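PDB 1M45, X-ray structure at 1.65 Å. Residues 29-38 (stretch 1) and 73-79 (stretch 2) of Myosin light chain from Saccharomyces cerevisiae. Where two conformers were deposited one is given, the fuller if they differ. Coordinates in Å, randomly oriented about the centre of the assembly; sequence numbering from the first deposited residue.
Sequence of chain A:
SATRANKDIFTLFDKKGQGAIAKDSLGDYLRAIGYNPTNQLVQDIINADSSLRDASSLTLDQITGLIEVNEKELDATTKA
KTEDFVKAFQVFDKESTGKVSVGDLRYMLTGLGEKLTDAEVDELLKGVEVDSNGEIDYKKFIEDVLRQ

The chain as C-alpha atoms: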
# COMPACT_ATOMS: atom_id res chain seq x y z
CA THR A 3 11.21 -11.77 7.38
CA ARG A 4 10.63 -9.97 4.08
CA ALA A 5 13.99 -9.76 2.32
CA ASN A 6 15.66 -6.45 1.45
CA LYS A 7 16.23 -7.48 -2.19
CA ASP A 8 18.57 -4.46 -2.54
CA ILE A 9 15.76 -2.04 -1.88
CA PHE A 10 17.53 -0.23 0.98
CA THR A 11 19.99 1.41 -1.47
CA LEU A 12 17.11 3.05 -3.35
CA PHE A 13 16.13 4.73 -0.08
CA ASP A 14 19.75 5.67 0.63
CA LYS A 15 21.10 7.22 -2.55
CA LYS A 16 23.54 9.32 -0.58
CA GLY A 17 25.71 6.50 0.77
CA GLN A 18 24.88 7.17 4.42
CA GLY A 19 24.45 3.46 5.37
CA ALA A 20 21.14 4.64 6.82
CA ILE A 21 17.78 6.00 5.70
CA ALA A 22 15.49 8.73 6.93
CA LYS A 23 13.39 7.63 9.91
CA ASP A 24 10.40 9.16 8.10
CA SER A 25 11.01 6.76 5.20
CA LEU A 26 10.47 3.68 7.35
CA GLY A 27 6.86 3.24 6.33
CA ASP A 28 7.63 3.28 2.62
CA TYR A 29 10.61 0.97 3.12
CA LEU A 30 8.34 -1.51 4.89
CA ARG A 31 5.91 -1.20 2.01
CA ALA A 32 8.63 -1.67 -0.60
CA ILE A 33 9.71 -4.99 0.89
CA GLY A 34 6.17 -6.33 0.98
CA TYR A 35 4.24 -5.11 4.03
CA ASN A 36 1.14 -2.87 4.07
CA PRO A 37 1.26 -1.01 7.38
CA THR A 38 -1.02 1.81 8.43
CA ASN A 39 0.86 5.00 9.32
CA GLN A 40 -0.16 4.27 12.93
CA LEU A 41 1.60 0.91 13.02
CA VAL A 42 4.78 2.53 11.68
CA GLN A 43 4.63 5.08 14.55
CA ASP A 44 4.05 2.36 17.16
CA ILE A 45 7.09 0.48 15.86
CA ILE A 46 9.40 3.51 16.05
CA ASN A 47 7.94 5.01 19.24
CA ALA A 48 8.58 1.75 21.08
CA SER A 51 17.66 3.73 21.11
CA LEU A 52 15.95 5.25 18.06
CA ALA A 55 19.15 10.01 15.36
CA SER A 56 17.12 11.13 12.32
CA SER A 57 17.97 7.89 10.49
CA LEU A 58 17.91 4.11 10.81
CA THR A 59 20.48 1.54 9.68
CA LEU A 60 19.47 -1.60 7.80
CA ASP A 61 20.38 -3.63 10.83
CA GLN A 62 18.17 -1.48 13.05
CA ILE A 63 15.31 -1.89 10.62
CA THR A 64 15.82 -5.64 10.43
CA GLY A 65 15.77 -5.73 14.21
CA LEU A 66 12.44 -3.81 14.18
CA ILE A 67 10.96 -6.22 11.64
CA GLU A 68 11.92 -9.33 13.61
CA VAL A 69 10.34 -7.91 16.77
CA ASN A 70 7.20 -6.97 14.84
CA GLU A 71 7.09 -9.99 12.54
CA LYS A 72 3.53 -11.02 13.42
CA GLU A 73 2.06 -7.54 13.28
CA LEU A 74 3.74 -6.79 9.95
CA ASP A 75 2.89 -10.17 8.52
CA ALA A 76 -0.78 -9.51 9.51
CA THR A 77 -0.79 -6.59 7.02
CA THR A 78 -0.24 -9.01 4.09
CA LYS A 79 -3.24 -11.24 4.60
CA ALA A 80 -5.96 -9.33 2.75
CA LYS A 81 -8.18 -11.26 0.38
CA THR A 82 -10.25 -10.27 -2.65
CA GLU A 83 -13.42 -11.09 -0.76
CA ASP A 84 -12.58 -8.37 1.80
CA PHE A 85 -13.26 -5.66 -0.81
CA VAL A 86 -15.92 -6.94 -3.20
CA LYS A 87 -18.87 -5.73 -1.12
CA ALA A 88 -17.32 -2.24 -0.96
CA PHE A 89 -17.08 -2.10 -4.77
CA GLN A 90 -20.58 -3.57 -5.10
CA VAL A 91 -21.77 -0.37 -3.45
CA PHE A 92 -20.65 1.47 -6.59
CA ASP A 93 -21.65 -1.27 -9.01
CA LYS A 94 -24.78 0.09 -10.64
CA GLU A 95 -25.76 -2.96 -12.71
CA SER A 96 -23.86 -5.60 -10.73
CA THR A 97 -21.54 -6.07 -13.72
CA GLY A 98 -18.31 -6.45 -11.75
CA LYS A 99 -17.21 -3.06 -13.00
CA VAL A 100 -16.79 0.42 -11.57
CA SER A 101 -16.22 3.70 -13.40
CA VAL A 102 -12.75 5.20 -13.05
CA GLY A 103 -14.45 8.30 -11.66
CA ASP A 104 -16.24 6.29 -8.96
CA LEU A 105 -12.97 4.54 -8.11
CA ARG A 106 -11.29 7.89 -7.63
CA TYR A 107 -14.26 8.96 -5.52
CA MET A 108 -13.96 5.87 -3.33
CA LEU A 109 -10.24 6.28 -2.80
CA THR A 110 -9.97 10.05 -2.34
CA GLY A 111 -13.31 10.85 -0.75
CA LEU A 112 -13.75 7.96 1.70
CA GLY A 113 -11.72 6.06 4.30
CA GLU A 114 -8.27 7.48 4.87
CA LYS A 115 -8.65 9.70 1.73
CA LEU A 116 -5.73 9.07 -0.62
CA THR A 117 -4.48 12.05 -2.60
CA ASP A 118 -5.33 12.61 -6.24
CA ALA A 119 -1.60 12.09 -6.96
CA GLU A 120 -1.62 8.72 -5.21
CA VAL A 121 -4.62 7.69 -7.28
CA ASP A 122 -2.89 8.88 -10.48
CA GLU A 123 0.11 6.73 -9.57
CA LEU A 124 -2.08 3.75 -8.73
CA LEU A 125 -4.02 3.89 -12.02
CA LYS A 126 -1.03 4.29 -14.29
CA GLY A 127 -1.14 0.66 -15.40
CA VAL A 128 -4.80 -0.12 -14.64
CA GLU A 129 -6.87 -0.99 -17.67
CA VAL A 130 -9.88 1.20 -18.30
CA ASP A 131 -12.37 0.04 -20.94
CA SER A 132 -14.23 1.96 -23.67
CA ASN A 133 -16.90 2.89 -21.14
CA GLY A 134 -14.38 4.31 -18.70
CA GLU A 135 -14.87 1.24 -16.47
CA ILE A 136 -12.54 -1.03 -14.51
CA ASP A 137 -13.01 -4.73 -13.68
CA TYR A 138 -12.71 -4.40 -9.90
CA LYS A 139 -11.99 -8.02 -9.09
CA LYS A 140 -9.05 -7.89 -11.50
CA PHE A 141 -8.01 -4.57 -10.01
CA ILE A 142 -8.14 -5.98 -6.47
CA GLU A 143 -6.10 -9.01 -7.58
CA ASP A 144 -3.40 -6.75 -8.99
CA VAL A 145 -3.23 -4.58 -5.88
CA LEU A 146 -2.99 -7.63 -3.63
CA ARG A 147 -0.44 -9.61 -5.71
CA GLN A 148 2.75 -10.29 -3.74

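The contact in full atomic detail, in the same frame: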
# COMPACT_ATOMS: atom_id res chain seq x y z
N TYR A 29 9.66 2.09 3.21
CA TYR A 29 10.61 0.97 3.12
C TYR A 29 9.88 -0.34 3.43
O TYR A 29 10.04 -1.31 2.71
CB TYR A 29 11.82 1.13 4.05
CG TYR A 29 12.71 -0.06 4.00
CD1 TYR A 29 13.58 -0.24 2.95
CD2 TYR A 29 12.65 -1.01 5.00
CE1 TYR A 29 14.36 -1.39 2.87
CE2 TYR A 29 13.40 -2.19 4.94
CZ TYR A 29 14.27 -2.37 3.87
OH TYR A 29 15.00 -3.53 3.81
N LEU A 30 9.09 -0.33 4.51
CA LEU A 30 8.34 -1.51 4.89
C LEU A 30 7.38 -1.92 3.79
O LEU A 30 7.17 -3.12 3.52
CB LEU A 30 7.58 -1.27 6.20
CG LEU A 30 8.52 -1.18 7.40
CD1 LEU A 30 7.73 -0.73 8.65
CD2 LEU A 30 9.25 -2.48 7.67
N ARG A 31 6.79 -0.91 3.15
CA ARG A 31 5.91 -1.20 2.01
C ARG A 31 6.68 -1.79 0.85
O ARG A 31 6.27 -2.78 0.26
CB ARG A 31 5.20 0.09 1.56
CG ARG A 31 4.18 0.57 2.55
CD ARG A 31 3.59 1.97 2.26
NE ARG A 31 2.71 2.35 3.37
CZ ARG A 31 2.87 3.36 4.20
NH1 ARG A 31 3.87 4.25 4.09
NH2 ARG A 31 1.97 3.49 5.20
N ALA A 32 7.85 -1.22 0.57
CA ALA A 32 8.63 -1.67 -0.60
C ALA A 32 9.01 -3.13 -0.49
O ALA A 32 9.04 -3.85 -1.48
CB ALA A 32 9.88 -0.80 -0.75
N ILE A 33 9.32 -3.58 0.73
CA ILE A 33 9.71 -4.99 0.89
C ILE A 33 8.53 -5.95 0.99
O ILE A 33 8.72 -7.16 1.09
CB ILE A 33 10.72 -5.17 2.07
CG1 ILE A 33 10.07 -4.87 3.41
CG2 ILE A 33 11.98 -4.35 1.84
CD1 ILE A 33 10.94 -5.17 4.62
N GLY A 34 7.31 -5.40 1.02
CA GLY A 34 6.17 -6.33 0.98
C GLY A 34 5.09 -6.19 2.03
O GLY A 34 4.10 -6.95 1.98
N TYR A 35 5.27 -5.32 3.01
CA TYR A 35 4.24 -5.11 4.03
C TYR A 35 3.26 -3.99 3.64
O TYR A 35 3.50 -3.22 2.69
CB TYR A 35 4.90 -4.82 5.38
CG TYR A 35 5.82 -5.91 5.83
CD1 TYR A 35 7.19 -5.67 5.97
CD2 TYR A 35 5.32 -7.16 6.19
CE1 TYR A 35 8.04 -6.67 6.45
CE2 TYR A 35 6.16 -8.16 6.65
CZ TYR A 35 7.50 -7.90 6.77
OH TYR A 35 8.31 -8.90 7.22
N ASN A 36 2.14 -3.89 4.36
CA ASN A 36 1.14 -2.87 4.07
C ASN A 36 0.69 -2.21 5.35
O ASN A 36 -0.52 -2.21 5.63
CB ASN A 36 -0.05 -3.46 3.31
CG ASN A 36 0.40 -4.20 2.06
OD1 ASN A 36 0.80 -3.57 1.08
ND2 ASN A 36 0.28 -5.52 2.07
N PRO A 37 1.61 -1.61 6.08
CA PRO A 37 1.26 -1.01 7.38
C PRO A 37 0.44 0.27 7.28
O PRO A 37 0.53 1.00 6.29
CB PRO A 37 2.64 -0.73 7.99
CG PRO A 37 3.47 -0.35 6.80
CD PRO A 37 3.05 -1.44 5.78
N THR A 38 -0.39 0.51 8.30
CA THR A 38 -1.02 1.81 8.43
C THR A 38 0.07 2.72 8.97
O THR A 38 1.05 2.25 9.59
CB THR A 38 -2.16 1.82 9.46
OG1 THR A 38 -1.63 1.36 10.72
CG2 THR A 38 -3.25 0.82 9.07
N GLU A 73 2.91 -8.69 13.58
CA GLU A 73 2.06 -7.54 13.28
C GLU A 73 2.24 -7.09 11.84
O GLU A 73 1.27 -6.65 11.19
CB GLU A 73 2.36 -6.39 14.22
CG GLU A 73 2.06 -6.73 15.68
CD GLU A 73 3.20 -7.43 16.43
OE1 GLU A 73 4.09 -8.08 15.84
OE2 GLU A 73 3.17 -7.36 17.67
N LEU A 74 3.46 -7.21 11.34
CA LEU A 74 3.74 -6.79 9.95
C LEU A 74 3.20 -7.84 9.00
O LEU A 74 2.57 -7.51 8.00
CB LEU A 74 5.25 -6.55 9.72
CG LEU A 74 5.75 -5.29 10.44
CD1 LEU A 74 7.28 -5.31 10.48
CD2 LEU A 74 5.28 -4.09 9.63
N ASP A 75 3.41 -9.11 9.34
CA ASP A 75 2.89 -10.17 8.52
C ASP A 75 1.36 -10.11 8.41
O ASP A 75 0.82 -10.43 7.37
CB ASP A 75 3.32 -11.52 9.08
CG ASP A 75 2.77 -12.64 8.32
OD1 ASP A 75 3.04 -12.71 7.10
OD2 ASP A 75 2.05 -13.50 8.85
N ALA A 76 0.69 -9.69 9.49
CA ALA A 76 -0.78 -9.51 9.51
C ALA A 76 -1.27 -8.48 8.50
O ALA A 76 -2.45 -8.51 8.12
CB ALA A 76 -1.25 -9.13 10.91
N THR A 77 -0.39 -7.59 8.03
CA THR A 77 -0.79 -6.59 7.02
C THR A 77 -0.73 -7.14 5.60
O THR A 77 -1.07 -6.42 4.67
CB THR A 77 0.05 -5.29 7.09
OG1 THR A 77 1.36 -5.56 6.58
CG2 THR A 77 0.22 -4.79 8.57
N THR A 78 -0.35 -8.41 5.43
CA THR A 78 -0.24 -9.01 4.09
C THR A 78 -1.27 -10.10 3.85
O THR A 78 -1.14 -10.87 2.91
CB THR A 78 1.15 -9.57 3.82
OG1 THR A 78 1.37 -10.74 4.62
CG2 THR A 78 2.25 -8.53 4.17
N LYS A 79 -2.28 -10.15 4.70
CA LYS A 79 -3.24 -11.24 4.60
C LYS A 79 -4.58 -10.87 3.99
O LYS A 79 -5.54 -11.64 4.14
CB LYS A 79 -3.46 -11.82 5.99
CG LYS A 79 -2.17 -12.41 6.56
CD LYS A 79 -2.39 -12.95 7.98
CE LYS A 79 -1.11 -13.65 8.44
NZ LYS A 79 -1.17 -14.06 9.88

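Where two helices end side by side, their last turns often expose backbone groups that helical hydrogen bonding no longer satisfies, and a few short polar side chains can turn those loose ends into a joint. The contact between residues 29-38 and 73-79 of this yeast myosin light chain is a compact example.

Its polar centre is a pair of hydrogen bonds between Asn-36 and Thr-77, whose CA atoms lie only 5.1 Å apart. The backbone N of Asn-36 donates to OG1 of Thr-77 at 2.9 Å, with an almost straight N-H...O angle of 168°. The side chain of the same asparagine completes the pair: its ND2 donates to the backbone O of Thr-77 at 3.1 Å and 163°. Asparagine thus offers one donor from its backbone and another from its amide, and threonine answers with one acceptor from its side chain and another from its backbone. The amide's remaining heavy atom, OD1, is hydrogen-bonded elsewhere in the structure, so the buried carbonyl oxygen of the amide also has a partner.

The Thr-77 hydroxyl acts in both senses: OG1 accepts from the N of Asn-36 and donates its own proton to the O of Leu-74 at 2.7 Å, with chi1 in the p well. The same carbonyl also receives the backbone N of Thr-77 at 3.0 Å. Thr-78 repeats the pattern one residue later: its OG1 donates to the O of Asp-75 at 2.8 Å, again from a p rotamer, while its methyl faces the other stretch, with CG2 3.3 Å from the O of Gly-34. A beta-branched hydroxyl residue suits such a place, since it can tie down its own turn and still offer a methyl for packing.

In the other stretch, Gly-34 is the first residue to leave helical phi/psi, with positive phi and two bonds back into the last turn, a Schellman motif. Its positive phi would jam a CB against the preceding carbonyl oxygen, which by itself calls for glycine. The N of Gly-34 bonds to the O of Arg-31 at 2.9 Å, and the N of Tyr-35 to the O of Leu-30 at 3.0 Å. The turn is followed directly by the two residues that do most of this stretch's work. Beyond them, NH2 of Arg-31 donates to the O of Pro-37 at 3.1 Å, tying the helix to the segment that follows it.

Around the polar pair lies the packing. Leu-74 points toward the other stretch and lays its CB over one face of the Tyr-35 ring, 3.7 Å from the ring centroid and 19° off its normal, a CH-pi contact. An aromatic ring suits this site because its flat face offers a broad surface to the leucine, while its OH is hydrogen-bonded elsewhere in the structure. Farther out, CD2 of Leu-74 meets CD1 of Leu-30 at 4.3 Å, extending the apolar layer back to the helix. In all, 366 Å² is buried, counting both sides.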